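Long-range contacts in tumor necrosis factor receptor superfamily member 11B (Mus musculus, PDB 4E4D), which acts as a decoy receptor for the cytokine RANKL and so blocks osteoclast formation, this chain being its ligand-binding part built of cysteine-rich repeats: residues Y61-V65 and C76-R82; C66-Q70 and L92-C97; K99-C103 and R117-C121. All coordinates share one frame; numbering follows the deposited sequence.

Contact 1 of 3, residues Y61-V65 and C76-R82; sequences YCSPV and CNRTHNR
Asn81 holds the backbone of Ser63, and its side chain can be followed from CB outward. Its CG is anti to the backbone N (chi1 -173°), which brings the amide to the chain that follows Cys62. Asn81 CG itself lies 3.7 Å from Ser63 O. Beyond it the amide forks. Asn81 ND2 gives a nearly straight hydrogen bond to Ser63 O (2.9 Å, 170° at the hydrogen), and that oxygen lies close to the amide plane. Asn81 OD1 rests 3.4 Å from Cys62 CA and takes a weak bond from Ser63 N. One amide therefore engages both the N-H and the C=O of a single residue. Arg82 adds a second, looser grip. Its NH1 makes weak bonds to Cys62 O (3.5 Å) and Pro64 O (3.2 Å). A water also bonds to Cys62 O and, weakly, to Arg82 NH2. The Cys62–Cys76 disulfide ties the segments covalently. Both belong to the second TNFR cysteine-rich repeat. Residues 61-65 lead out of strand 60-61, and residues 76-82 join strand 70-74 to strand 83-86. Tyr49 of strand 48-49 touches both Cys62 and Asn81.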
ATOM      1  N   TYR B  61      -0.158  23.943   8.000  1.00 60.32           N
ATOM      2  CA  TYR B  61       1.244  23.657   8.285  1.00 59.93           C
ATOM      3  C   TYR B  61       2.129  23.949   7.077  1.00 60.28           C
ATOM      4  O   TYR B  61       1.775  23.624   5.944  1.00 59.95           O
ATOM      5  CB  TYR B  61       1.398  22.195   8.701  1.00 58.22           C
ATOM      6  CG  TYR B  61       2.775  21.831   9.204  1.00 57.95           C
ATOM      7  CD1 TYR B  61       3.341  22.499  10.279  1.00 59.06           C
ATOM      8  CD2 TYR B  61       3.500  20.803   8.619  1.00 56.76           C
ATOM      9  CE1 TYR B  61       4.595  22.165  10.748  1.00 59.04           C
ATOM     10  CE2 TYR B  61       4.755  20.459   9.082  1.00 56.65           C
ATOM     11  CZ  TYR B  61       5.296  21.143  10.146  1.00 57.81           C
ATOM     12  OH  TYR B  61       6.545  20.804  10.611  1.00 57.92           O
ATOM     13  N   CYS B  62       3.279  24.566   7.326  1.00 61.15           N
ATOM     14  CA  CYS B  62       4.238  24.840   6.266  1.00 61.63           C
ATOM     15  C   CYS B  62       4.944  23.556   5.858  1.00 60.67           C
ATOM     16  O   CYS B  62       5.649  22.938   6.656  1.00 59.32           O
ATOM     17  CB  CYS B  62       5.257  25.886   6.718  1.00 63.22           C
ATOM     18  SG  CYS B  62       4.548  27.534   6.935  1.00 77.02           S
ATOM     19  N   SER B  63       4.742  23.161   4.606  1.00 64.85           N
ATOM     20  CA  SER B  63       5.278  21.908   4.103  1.00 61.81           C
ATOM     21  C   SER B  63       5.158  21.873   2.585  1.00 61.25           C
ATOM     22  O   SER B  63       4.355  22.605   2.009  1.00 64.37           O
ATOM     23  CB  SER B  63       4.515  20.734   4.719  1.00 56.73           C
ATOM     24  OG  SER B  63       3.126  20.854   4.475  1.00 59.15           O
ATOM     25  N   PRO B  64       5.956  21.016   1.930  1.00 68.14           N
ATOM     26  CA  PRO B  64       6.923  20.112   2.559  1.00 65.86           C
ATOM     27  C   PRO B  64       8.305  20.736   2.719  1.00 57.66           C
ATOM     28  O   PRO B  64       8.503  21.910   2.403  1.00 59.20           O
ATOM     29  CB  PRO B  64       6.994  18.958   1.562  1.00 57.71           C
ATOM     30  CG  PRO B  64       6.804  19.623   0.240  1.00 60.48           C
ATOM     31  CD  PRO B  64       5.867  20.787   0.476  1.00 68.35           C
ATOM     32  N   VAL B  65       9.246  19.940   3.213  1.00 56.84           N
ATOM     33  CA  VAL B  65      10.642  20.343   3.289  1.00 57.82           C
ATOM     34  C   VAL B  65      11.230  20.372   1.882  1.00 58.21           C
ATOM     35  O   VAL B  65      10.812  19.604   1.014  1.00 57.51           O
ATOM     36  CB  VAL B  65      11.454  19.359   4.152  1.00 56.73           C
ATOM     37  CG1 VAL B  65      12.939  19.698   4.110  1.00 60.47           C
ATOM     38  CG2 VAL B  65      10.939  19.358   5.583  1.00 56.53           C
ATOM     39  N   CYS B  76       9.033  30.445   4.887  1.00 71.69           N
ATOM     40  CA  CYS B  76       7.690  30.316   5.432  1.00 70.97           C
ATOM     41  C   CYS B  76       7.272  31.576   6.183  1.00 73.04           C
ATOM     42  O   CYS B  76       8.031  32.111   6.991  1.00 74.24           O
ATOM     43  CB  CYS B  76       7.615  29.107   6.364  1.00 68.79           C
ATOM     44  SG  CYS B  76       6.019  28.909   7.178  1.00 85.19           S
ATOM     45  N   ASN B  77       6.059  32.042   5.909  1.00 73.62           N
ATOM     46  CA  ASN B  77       5.508  33.216   6.575  1.00 75.64           C
ATOM     47  C   ASN B  77       4.089  32.925   7.053  1.00 74.77           C
ATOM     48  O   ASN B  77       3.467  31.959   6.613  1.00 72.92           O
ATOM     49  CB  ASN B  77       5.512  34.411   5.620  1.00 78.14           C
ATOM     50  CG  ASN B  77       5.420  35.737   6.344  1.00 80.73           C
ATOM     51  OD1 ASN B  77       4.844  35.828   7.428  1.00 80.68           O
ATOM     52  ND2 ASN B  77       5.994  36.777   5.747  1.00 83.19           N
ATOM     53  N   ARG B  78       3.577  33.753   7.957  1.00 76.24           N
ATOM     54  CA  ARG B  78       2.220  33.568   8.462  1.00 75.69           C
ATOM     55  C   ARG B  78       1.176  33.768   7.364  1.00 76.04           C
ATOM     56  O   ARG B  78       0.027  33.357   7.515  1.00 75.22           O
ATOM     57  CB  ARG B  78       1.943  34.515   9.634  1.00 77.57           C
ATOM     58  CG  ARG B  78       2.737  34.181  10.889  1.00 77.28           C
ATOM     59  CD  ARG B  78       2.243  34.950  12.110  1.00 79.05           C
ATOM     60  NE  ARG B  78       2.333  36.399  11.936  1.00 81.94           N
ATOM     61  CZ  ARG B  78       1.320  37.193  11.595  1.00 83.32           C
ATOM     62  NH1 ARG B  78       0.103  36.703  11.389  1.00 82.08           N
ATOM     63  NH2 ARG B  78       1.523  38.497  11.463  1.00 86.13           N
ATOM     64  N   THR B  79       1.579  34.389   6.259  1.00 77.46           N
ATOM     65  CA  THR B  79       0.652  34.672   5.166  1.00 78.31           C
ATOM     66  C   THR B  79       0.841  33.742   3.966  1.00 76.92           C
ATOM     67  O   THR B  79      -0.087  33.541   3.185  1.00 76.97           O
ATOM     68  CB  THR B  79       0.782  36.132   4.688  1.00 81.49           C
ATOM     69  OG1 THR B  79       2.130  36.388   4.277  1.00 82.22           O
ATOM     70  CG2 THR B  79       0.400  37.096   5.803  1.00 83.16           C
ATOM     71  N   HIS B  80       2.036  33.177   3.816  1.00 75.87           N
ATOM     72  CA  HIS B  80       2.316  32.300   2.680  1.00 74.73           C
ATOM     73  C   HIS B  80       3.149  31.080   3.064  1.00 72.30           C
ATOM     74  O   HIS B  80       3.902  31.102   4.039  1.00 72.00           O
ATOM     75  CB  HIS B  80       3.021  33.075   1.563  1.00 76.86           C
ATOM     76  CG  HIS B  80       4.325  33.683   1.976  1.00 82.33           C
ATOM     77  ND1 HIS B  80       4.489  35.041   2.158  1.00 86.85           N
ATOM     78  CD2 HIS B  80       5.529  33.121   2.238  1.00 82.72           C
ATOM     79  CE1 HIS B  80       5.736  35.288   2.516  1.00 87.54           C
ATOM     80  NE2 HIS B  80       6.389  34.139   2.571  1.00 89.62           N
ATOM     81  N   ASN B  81       3.006  30.016   2.279  1.00 70.79           N
ATOM     82  CA  ASN B  81       3.737  28.777   2.507  1.00 68.58           C
ATOM     83  C   ASN B  81       5.174  28.871   2.014  1.00 69.07           C
ATOM     84  O   ASN B  81       5.518  29.762   1.237  1.00 71.04           O
ATOM     85  CB  ASN B  81       3.041  27.623   1.787  1.00 67.06           C
ATOM     86  CG  ASN B  81       3.648  26.273   2.117  1.00 64.80           C
ATOM     87  OD1 ASN B  81       4.308  26.108   3.144  1.00 64.13           O
ATOM     88  ND2 ASN B  81       3.425  25.296   1.245  1.00 63.82           N
ATOM     89  N   ARG B  82       6.009  27.947   2.472  1.00 67.42           N
ATOM     90  CA  ARG B  82       7.365  27.816   1.963  1.00 67.64           C
ATOM     91  C   ARG B  82       7.315  27.550   0.463  1.00 67.97           C
ATOM     92  O   ARG B  82       6.440  26.828  -0.015  1.00 67.03           O
ATOM     93  CB  ARG B  82       8.086  26.670   2.676  1.00 65.68           C
ATOM     94  CG  ARG B  82       9.478  26.384   2.149  1.00 65.77           C
ATOM     95  CD  ARG B  82      10.116  25.197   2.858  1.00 63.94           C
ATOM     96  NE  ARG B  82      10.161  25.377   4.310  1.00 63.91           N
ATOM     97  CZ  ARG B  82       9.309  24.833   5.178  1.00 62.76           C
ATOM     98  NH1 ARG B  82       8.318  24.049   4.770  1.00 61.43           N
ATOM     99  NH2 ARG B  82       9.452  25.072   6.473  1.00 63.14           N
TER
HETATM  100  O   HOH W   1       7.400  23.856   8.778  1.00 54.02           O
HETATM  101  O   HOH W   2       7.653  21.425   6.366  1.00 57.55           O

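Contact 2 of 3, residues C66-Q70 and L92-C97; sequences CKELQ and LEIEFC
The Phe96 ring meets Glu68 at its edge: Glu68 OE1 lies in the ring plane, 3.8 Å from CD1, with carboxylate and ring 48° apart. Glu95 CB sits over one ring face, toward the rim. An aromatic ring of another protein chain also meets Phe96. This is the junction of the second and third TNFR cysteine-rich repeats. A type I turn, Lys67 to Gln70, packs on the beta hairpin of strands 90-93 and 96-99, whose tip is the type II' turn from Glu93 to Phe96. Lys67 and Glu95 cross at about a right angle and form a long salt bridge (NZ to OE1, 3.8 Å). The stronger polar partners of Glu95 and Glu68 are on other protein chains, an aromatic and a basic side chain respectively, consistent with a ligand-facing surface. Gln70, extended beyond CG, reaches its own turn, where its OE1 accepts from Lys67 N at 2.9 Å. Gln70 NE2 lies 4.0 Å from Leu92 CD1. Gln70 CG touches Cys97 SG at 3.4 Å. An alanine here is likely to cost the Lys67 N-H this acceptor and open a gap beside Leu92 and Cys97. Leu69 CB meets Cys97 CB at 4.1 Å.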
ATOM      1  N   CYS B  66      12.197  21.258   1.657  1.00 59.66           N
ATOM      2  CA  CYS B  66      12.856  21.359   0.358  1.00 61.81           C
ATOM      3  C   CYS B  66      13.724  20.133   0.082  1.00 59.44           C
ATOM      4  O   CYS B  66      14.453  19.668   0.958  1.00 58.88           O
ATOM      5  CB  CYS B  66      13.710  22.627   0.288  1.00 66.38           C
ATOM      6  SG  CYS B  66      12.759  24.167   0.251  1.00 80.84           S
ATOM      7  N   LYS B  67      13.642  19.620  -1.142  1.00 59.39           N
ATOM      8  CA  LYS B  67      14.385  18.424  -1.530  1.00 58.52           C
ATOM      9  C   LYS B  67      15.889  18.694  -1.655  1.00 59.50           C
ATOM     10  O   LYS B  67      16.361  19.786  -1.344  1.00 60.82           O
ATOM     11  CB  LYS B  67      13.831  17.858  -2.842  1.00 69.97           C
ATOM     12  CG  LYS B  67      12.479  17.167  -2.707  1.00 67.65           C
ATOM     13  CD  LYS B  67      11.333  18.162  -2.649  1.00 69.07           C
ATOM     14  CE  LYS B  67       9.985  17.460  -2.671  1.00 67.24           C
ATOM     15  NZ  LYS B  67       9.743  16.659  -1.437  1.00 75.39           N
ATOM     16  N   GLU B  68      16.629  17.690  -2.120  1.00 61.58           N
ATOM     17  CA  GLU B  68      18.091  17.737  -2.146  1.00 59.77           C
ATOM     18  C   GLU B  68      18.643  18.869  -3.008  1.00 61.81           C
ATOM     19  O   GLU B  68      19.444  19.681  -2.541  1.00 64.60           O
ATOM     20  CB  GLU B  68      18.659  16.405  -2.646  1.00 58.96           C
ATOM     21  CG  GLU B  68      18.412  15.224  -1.718  1.00 57.24           C
ATOM     22  CD  GLU B  68      16.988  14.711  -1.781  1.00 59.48           C
ATOM     23  OE1 GLU B  68      16.427  14.638  -2.895  1.00 57.71           O
ATOM     24  OE2 GLU B  68      16.426  14.382  -0.715  1.00 66.77           O
ATOM     25  N   LEU B  69      18.228  18.910  -4.270  1.00 62.49           N
ATOM     26  CA  LEU B  69      18.746  19.903  -5.204  1.00 64.68           C
ATOM     27  C   LEU B  69      17.790  21.082  -5.340  1.00 65.85           C
ATOM     28  O   LEU B  69      17.600  21.618  -6.432  1.00 67.49           O
ATOM     29  CB  LEU B  69      18.989  19.268  -6.575  1.00 68.67           C
ATOM     30  CG  LEU B  69      19.849  18.002  -6.579  1.00 64.15           C
ATOM     31  CD1 LEU B  69      20.213  17.618  -8.003  1.00 66.57           C
ATOM     32  CD2 LEU B  69      21.101  18.187  -5.734  1.00 64.34           C
ATOM     33  N   GLN B  70      17.189  21.479  -4.223  1.00 68.50           N
ATOM     34  CA  GLN B  70      16.270  22.609  -4.209  1.00 66.30           C
ATOM     35  C   GLN B  70      16.773  23.717  -3.295  1.00 67.44           C
ATOM     36  O   GLN B  70      17.557  23.476  -2.378  1.00 66.87           O
ATOM     37  CB  GLN B  70      14.878  22.165  -3.754  1.00 64.77           C
ATOM     38  CG  GLN B  70      14.062  21.471  -4.828  1.00 64.46           C
ATOM     39  CD  GLN B  70      12.614  21.274  -4.423  1.00 63.43           C
ATOM     40  OE1 GLN B  70      12.308  21.063  -3.249  1.00 63.14           O
ATOM     41  NE2 GLN B  70      11.714  21.352  -5.394  1.00 64.24           N
ATOM     42  N   LEU B  92      11.179  19.744 -11.164  1.00 65.81           N
ATOM     43  CA  LEU B  92      10.610  18.831 -10.181  1.00 61.47           C
ATOM     44  C   LEU B  92       9.724  17.777 -10.840  1.00 60.86           C
ATOM     45  O   LEU B  92       8.680  18.094 -11.413  1.00 63.32           O
ATOM     46  CB  LEU B  92       9.811  19.605  -9.132  1.00 57.06           C
ATOM     47  CG  LEU B  92       9.251  18.766  -7.980  1.00 57.88           C
ATOM     48  CD1 LEU B  92      10.375  18.082  -7.214  1.00 51.95           C
ATOM     49  CD2 LEU B  92       8.411  19.625  -7.049  1.00 53.62           C
ATOM     50  N   GLU B  93      10.157  16.523 -10.756  1.00 66.05           N
ATOM     51  CA  GLU B  93       9.388  15.397 -11.272  1.00 70.51           C
ATOM     52  C   GLU B  93       9.080  14.430 -10.133  1.00 62.91           C
ATOM     53  O   GLU B  93       9.953  13.689  -9.682  1.00 54.66           O
ATOM     54  CB  GLU B  93      10.171  14.681 -12.377  1.00 71.81           C
ATOM     55  CG  GLU B  93       9.455  13.483 -12.981  1.00 72.30           C
ATOM     56  CD  GLU B  93       8.167  13.860 -13.688  1.00 81.25           C
ATOM     57  OE1 GLU B  93       7.394  12.947 -14.046  1.00 86.00           O
ATOM     58  OE2 GLU B  93       7.928  15.069 -13.891  1.00 89.22           O
ATOM     59  N   ILE B  94       7.832  14.448  -9.672  1.00 57.76           N
ATOM     60  CA  ILE B  94       7.403  13.631  -8.538  1.00 57.99           C
ATOM     61  C   ILE B  94       8.182  13.982  -7.265  1.00 50.77           C
ATOM     62  O   ILE B  94       7.786  14.883  -6.526  1.00 51.89           O
ATOM     63  CB  ILE B  94       7.501  12.115  -8.842  1.00 61.64           C
ATOM     64  CG1 ILE B  94       6.451  11.704  -9.876  1.00 60.79           C
ATOM     65  CG2 ILE B  94       7.276  11.291  -7.585  1.00 55.59           C
ATOM     66  CD1 ILE B  94       6.797  12.069 -11.296  1.00 71.68           C
ATOM     67  N   GLU B  95       9.289  13.284  -7.014  1.00 51.26           N
ATOM     68  CA  GLU B  95      10.034  13.451  -5.766  1.00 44.65           C
ATOM     69  C   GLU B  95      11.416  14.071  -5.952  1.00 48.98           C
ATOM     70  O   GLU B  95      12.041  14.491  -4.977  1.00 41.64           O
ATOM     71  CB  GLU B  95      10.205  12.102  -5.063  1.00 44.10           C
ATOM     72  CG  GLU B  95       8.984  11.626  -4.294  1.00 53.05           C
ATOM     73  CD  GLU B  95       8.615  12.549  -3.151  1.00 46.45           C
ATOM     74  OE1 GLU B  95       9.527  12.991  -2.421  1.00 65.58           O
ATOM     75  OE2 GLU B  95       7.412  12.836  -2.985  1.00 46.76           O
ATOM     76  N   PHE B  96      11.899  14.124  -7.189  1.00 57.01           N
ATOM     77  CA  PHE B  96      13.280  14.529  -7.428  1.00 49.51           C
ATOM     78  C   PHE B  96      13.420  15.591  -8.509  1.00 52.30           C
ATOM     79  O   PHE B  96      12.597  15.689  -9.419  1.00 53.21           O
ATOM     80  CB  PHE B  96      14.123  13.306  -7.791  1.00 46.62           C
ATOM     81  CG  PHE B  96      14.147  12.253  -6.722  1.00 44.16           C
ATOM     82  CD1 PHE B  96      14.786  12.490  -5.517  1.00 41.23           C
ATOM     83  CD2 PHE B  96      13.534  11.027  -6.920  1.00 45.20           C
ATOM     84  CE1 PHE B  96      14.810  11.528  -4.530  1.00 39.28           C
ATOM     85  CE2 PHE B  96      13.556  10.059  -5.934  1.00 43.36           C
ATOM     86  CZ  PHE B  96      14.196  10.312  -4.738  1.00 40.35           C
ATOM     87  N   CYS B  97      14.481  16.383  -8.395  1.00 48.84           N
ATOM     88  CA  CYS B  97      14.813  17.379  -9.403  1.00 51.90           C
ATOM     89  C   CYS B  97      15.655  16.732 -10.496  1.00 54.09           C
ATOM     90  O   CYS B  97      16.879  16.663 -10.392  1.00 53.80           O
ATOM     91  CB  CYS B  97      15.578  18.541  -8.771  1.00 51.17           C
ATOM     92  SG  CYS B  97      14.641  19.441  -7.515  1.00 61.59           S
TER

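Contact 3 of 3, residues K99-C103 and R117-C121; sequences KHRSC and RNTVC
Asn118 turns its amide toward Arg101 because its CG is anti to the backbone N (chi1 -162°) and its OD1 nearly eclipses CA. OD1 is thereby delivered to the backbone of residues 99-103. Thr119 puts OG1 between its own backbone N and carbonyl carbon, so that the hydroxyl faces Arg101 and the methyl faces His100.

The main polar link is Arg101 N to Asn118 OD1, at 2.9 Å. The donor lies in the carbonyl plane and uses a lone pair of OD1. Thr119 N donates to the same oxygen from above that plane. OD1 is thus held from both segments, which should limit rotation of the amide. The hydroxyl of Thr119 gives a weaker bond to Arg101 O, 3.2 Å from OG1.

The Arg101 side chain, bent at chi3, comes to the Asn118 amide. The two side chains cross at about a right angle, while the guanidinium and amide planes are 29° apart. Asn118 ND2 is modelled over one face of the guanidinium, toward the rim, but the exact placing of that group is doubtful. Both groups are donors there and do not bond.

His100 lies on the far side of the Arg101 N bond from this arginine. Its CB packs on Thr119 CG2 at 3.5 Å. Its ring turns an edge to Arg117 O and Asn118 OD1, with CD2 3.8 Å from Arg117 O.

The segments run in nearly the same direction, 20° apart, and end at the Cys103–Cys121 disulfide. Val109 of strand 107-111 touches both cysteines. A disulfide combined with an asparagine that bonds the neighbouring backbone is the arrangement here of the third TNFR cysteine-rich repeat, a small domain with little regular secondary structure.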
ATOM      1  N   LYS B  99      17.230  16.254 -14.381  1.00 64.33           N
ATOM      2  CA  LYS B  99      17.781  17.120 -15.414  1.00 67.87           C
ATOM      3  C   LYS B  99      16.807  17.214 -16.579  1.00 71.33           C
ATOM      4  O   LYS B  99      16.015  16.299 -16.811  1.00 75.06           O
ATOM      5  CB  LYS B  99      19.116  16.572 -15.915  1.00 69.38           C
ATOM      6  CG  LYS B  99      20.183  16.420 -14.846  1.00 66.83           C
ATOM      7  CD  LYS B  99      21.457  15.843 -15.444  1.00 71.52           C
ATOM      8  CE  LYS B  99      22.523  15.596 -14.391  1.00 69.58           C
ATOM      9  NZ  LYS B  99      23.761  15.019 -14.992  1.00 72.95           N
ATOM     10  N   HIS B 100      16.867  18.318 -17.316  1.00 74.43           N
ATOM     11  CA  HIS B 100      16.010  18.497 -18.481  1.00 79.94           C
ATOM     12  C   HIS B 100      16.391  17.513 -19.583  1.00 85.37           C
ATOM     13  O   HIS B 100      17.565  17.185 -19.758  1.00 84.90           O
ATOM     14  CB  HIS B 100      16.105  19.929 -19.005  1.00 83.76           C
ATOM     15  CG  HIS B 100      15.590  20.958 -18.048  1.00 82.15           C
ATOM     16  ND1 HIS B 100      16.414  21.862 -17.414  1.00 82.01           N
ATOM     17  CD2 HIS B 100      14.335  21.225 -17.615  1.00 86.08           C
ATOM     18  CE1 HIS B 100      15.689  22.644 -16.633  1.00 78.08           C
ATOM     19  NE2 HIS B 100      14.425  22.277 -16.736  1.00 79.39           N
ATOM     20  N   ARG B 101      15.390  17.046 -20.323  1.00 89.10           N
ATOM     21  CA  ARG B 101      15.602  16.079 -21.394  1.00 86.44           C
ATOM     22  C   ARG B 101      16.688  16.556 -22.349  1.00 96.82           C
ATOM     23  O   ARG B 101      16.869  17.759 -22.547  1.00100.44           O
ATOM     24  CB  ARG B 101      14.299  15.852 -22.164  1.00 89.74           C
ATOM     25  CG  ARG B 101      14.394  14.792 -23.251  1.00 96.46           C
ATOM     26  CD  ARG B 101      13.093  14.661 -24.032  1.00100.66           C
ATOM     27  NE  ARG B 101      11.966  14.282 -23.180  1.00103.27           N
ATOM     28  CZ  ARG B 101      11.132  15.138 -22.594  1.00101.56           C
ATOM     29  NH1 ARG B 101      11.274  16.449 -22.752  1.00100.98           N
ATOM     30  NH2 ARG B 101      10.141  14.680 -21.842  1.00 96.77           N
ATOM     31  N   SER B 102      17.407  15.607 -22.940  1.00 98.36           N
ATOM     32  CA  SER B 102      18.458  15.921 -23.902  1.00101.31           C
ATOM     33  C   SER B 102      18.104  15.375 -25.280  1.00103.10           C
ATOM     34  O   SER B 102      18.081  14.164 -25.490  1.00104.85           O
ATOM     35  CB  SER B 102      19.795  15.339 -23.437  1.00 99.72           C
ATOM     36  OG  SER B 102      20.169  15.869 -22.178  1.00106.35           O
ATOM     37  N   CYS B 103      17.831  16.278 -26.216  1.00108.71           N
ATOM     38  CA  CYS B 103      17.470  15.890 -27.574  1.00118.19           C
ATOM     39  C   CYS B 103      18.578  15.060 -28.217  1.00119.62           C
ATOM     40  O   CYS B 103      19.738  15.472 -28.224  1.00116.89           O
ATOM     41  CB  CYS B 103      17.195  17.132 -28.426  1.00122.71           C
ATOM     42  SG  CYS B 103      15.797  18.131 -27.861  1.00132.51           S
ATOM     43  N   ARG B 117       8.773  22.509 -15.244  1.00 82.88           N
ATOM     44  CA  ARG B 117       8.427  21.802 -16.473  1.00 90.93           C
ATOM     45  C   ARG B 117       9.670  21.366 -17.243  1.00 89.70           C
ATOM     46  O   ARG B 117      10.692  22.052 -17.238  1.00 90.56           O
ATOM     47  CB  ARG B 117       7.545  22.680 -17.362  1.00101.85           C
ATOM     48  CG  ARG B 117       6.271  23.156 -16.685  1.00104.53           C
ATOM     49  CD  ARG B 117       5.308  23.784 -17.678  1.00111.22           C
ATOM     50  NE  ARG B 117       4.121  24.325 -17.020  1.00115.16           N
ATOM     51  CZ  ARG B 117       3.081  23.597 -16.618  1.00114.33           C
ATOM     52  NH1 ARG B 117       3.067  22.282 -16.795  1.00111.00           N
ATOM     53  NH2 ARG B 117       2.051  24.188 -16.030  1.00115.16           N
ATOM     54  N   ASN B 118       9.567  20.221 -17.910  1.00 90.79           N
ATOM     55  CA  ASN B 118      10.683  19.668 -18.664  1.00 87.81           C
ATOM     56  C   ASN B 118      10.796  20.316 -20.042  1.00 94.84           C
ATOM     57  O   ASN B 118       9.842  20.924 -20.529  1.00 93.64           O
ATOM     58  CB  ASN B 118      10.516  18.154 -18.801  1.00 86.55           C
ATOM     59  CG  ASN B 118      11.807  17.454 -19.174  1.00 89.59           C
ATOM     60  OD1 ASN B 118      12.868  18.075 -19.243  1.00 92.94           O
ATOM     61  ND2 ASN B 118      11.725  16.148 -19.404  1.00 89.18           N
ATOM     62  N   THR B 119      11.964  20.189 -20.665  1.00 93.64           N
ATOM     63  CA  THR B 119      12.194  20.779 -21.979  1.00101.12           C
ATOM     64  C   THR B 119      11.437  20.028 -23.067  1.00103.27           C
ATOM     65  O   THR B 119      11.349  18.800 -23.042  1.00101.85           O
ATOM     66  CB  THR B 119      13.692  20.791 -22.341  1.00103.35           C
ATOM     67  OG1 THR B 119      14.244  19.482 -22.154  1.00104.54           O
ATOM     68  CG2 THR B 119      14.444  21.786 -21.473  1.00102.01           C
ATOM     69  N   VAL B 120      10.892  20.776 -24.020  1.00107.31           N
ATOM     70  CA  VAL B 120      10.166  20.189 -25.140  1.00115.64           C
ATOM     71  C   VAL B 120      11.054  20.146 -26.378  1.00118.33           C
ATOM     72  O   VAL B 120      11.569  21.174 -26.818  1.00117.09           O
ATOM     73  CB  VAL B 120       8.895  20.994 -25.468  1.00120.29           C
ATOM     74  CG1 VAL B 120       8.135  20.346 -26.617  1.00125.12           C
ATOM     75  CG2 VAL B 120       8.009  21.114 -24.235  1.00114.48           C
ATOM     76  N   CYS B 121      11.232  18.952 -26.933  1.00120.16           N
ATOM     77  CA  CYS B 121      12.040  18.778 -28.134  1.00118.93           C
ATOM     78  C   CYS B 121      11.150  18.600 -29.356  1.00122.71           C
ATOM     79  O   CYS B 121       9.943  18.388 -29.231  1.00124.23           O
ATOM     80  CB  CYS B 121      12.967  17.571 -27.984  1.00118.49           C
ATOM     81  SG  CYS B 121      14.200  17.734 -26.669  1.00117.44           S
TER

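How the contacts relate
The three contacts lie one after another along an elongated receptor, though in sequence contacts 1 and 2 interleave and contact 3 follows. Contact 1 lies at the surface; contacts 2 and 3 are partly buried. Contacts 1 and 3 each close a loop within one repeat, with a disulfide and an asparagine that bonds the facing backbone. Asn118 precedes a cysteine of that same disulfide, Cys121, whereas Cys84 after Asn81 pairs with Cys66. Contact 2 joins the two repeats by packing and a long ion pair, without a hydrogen bond across it. It touches contact 1, where Arg82 CD packs on Cys66 SG at 3.9 Å. Other protein chains reach contacts 1 and 2 broadly, contact 3 only at Lys99.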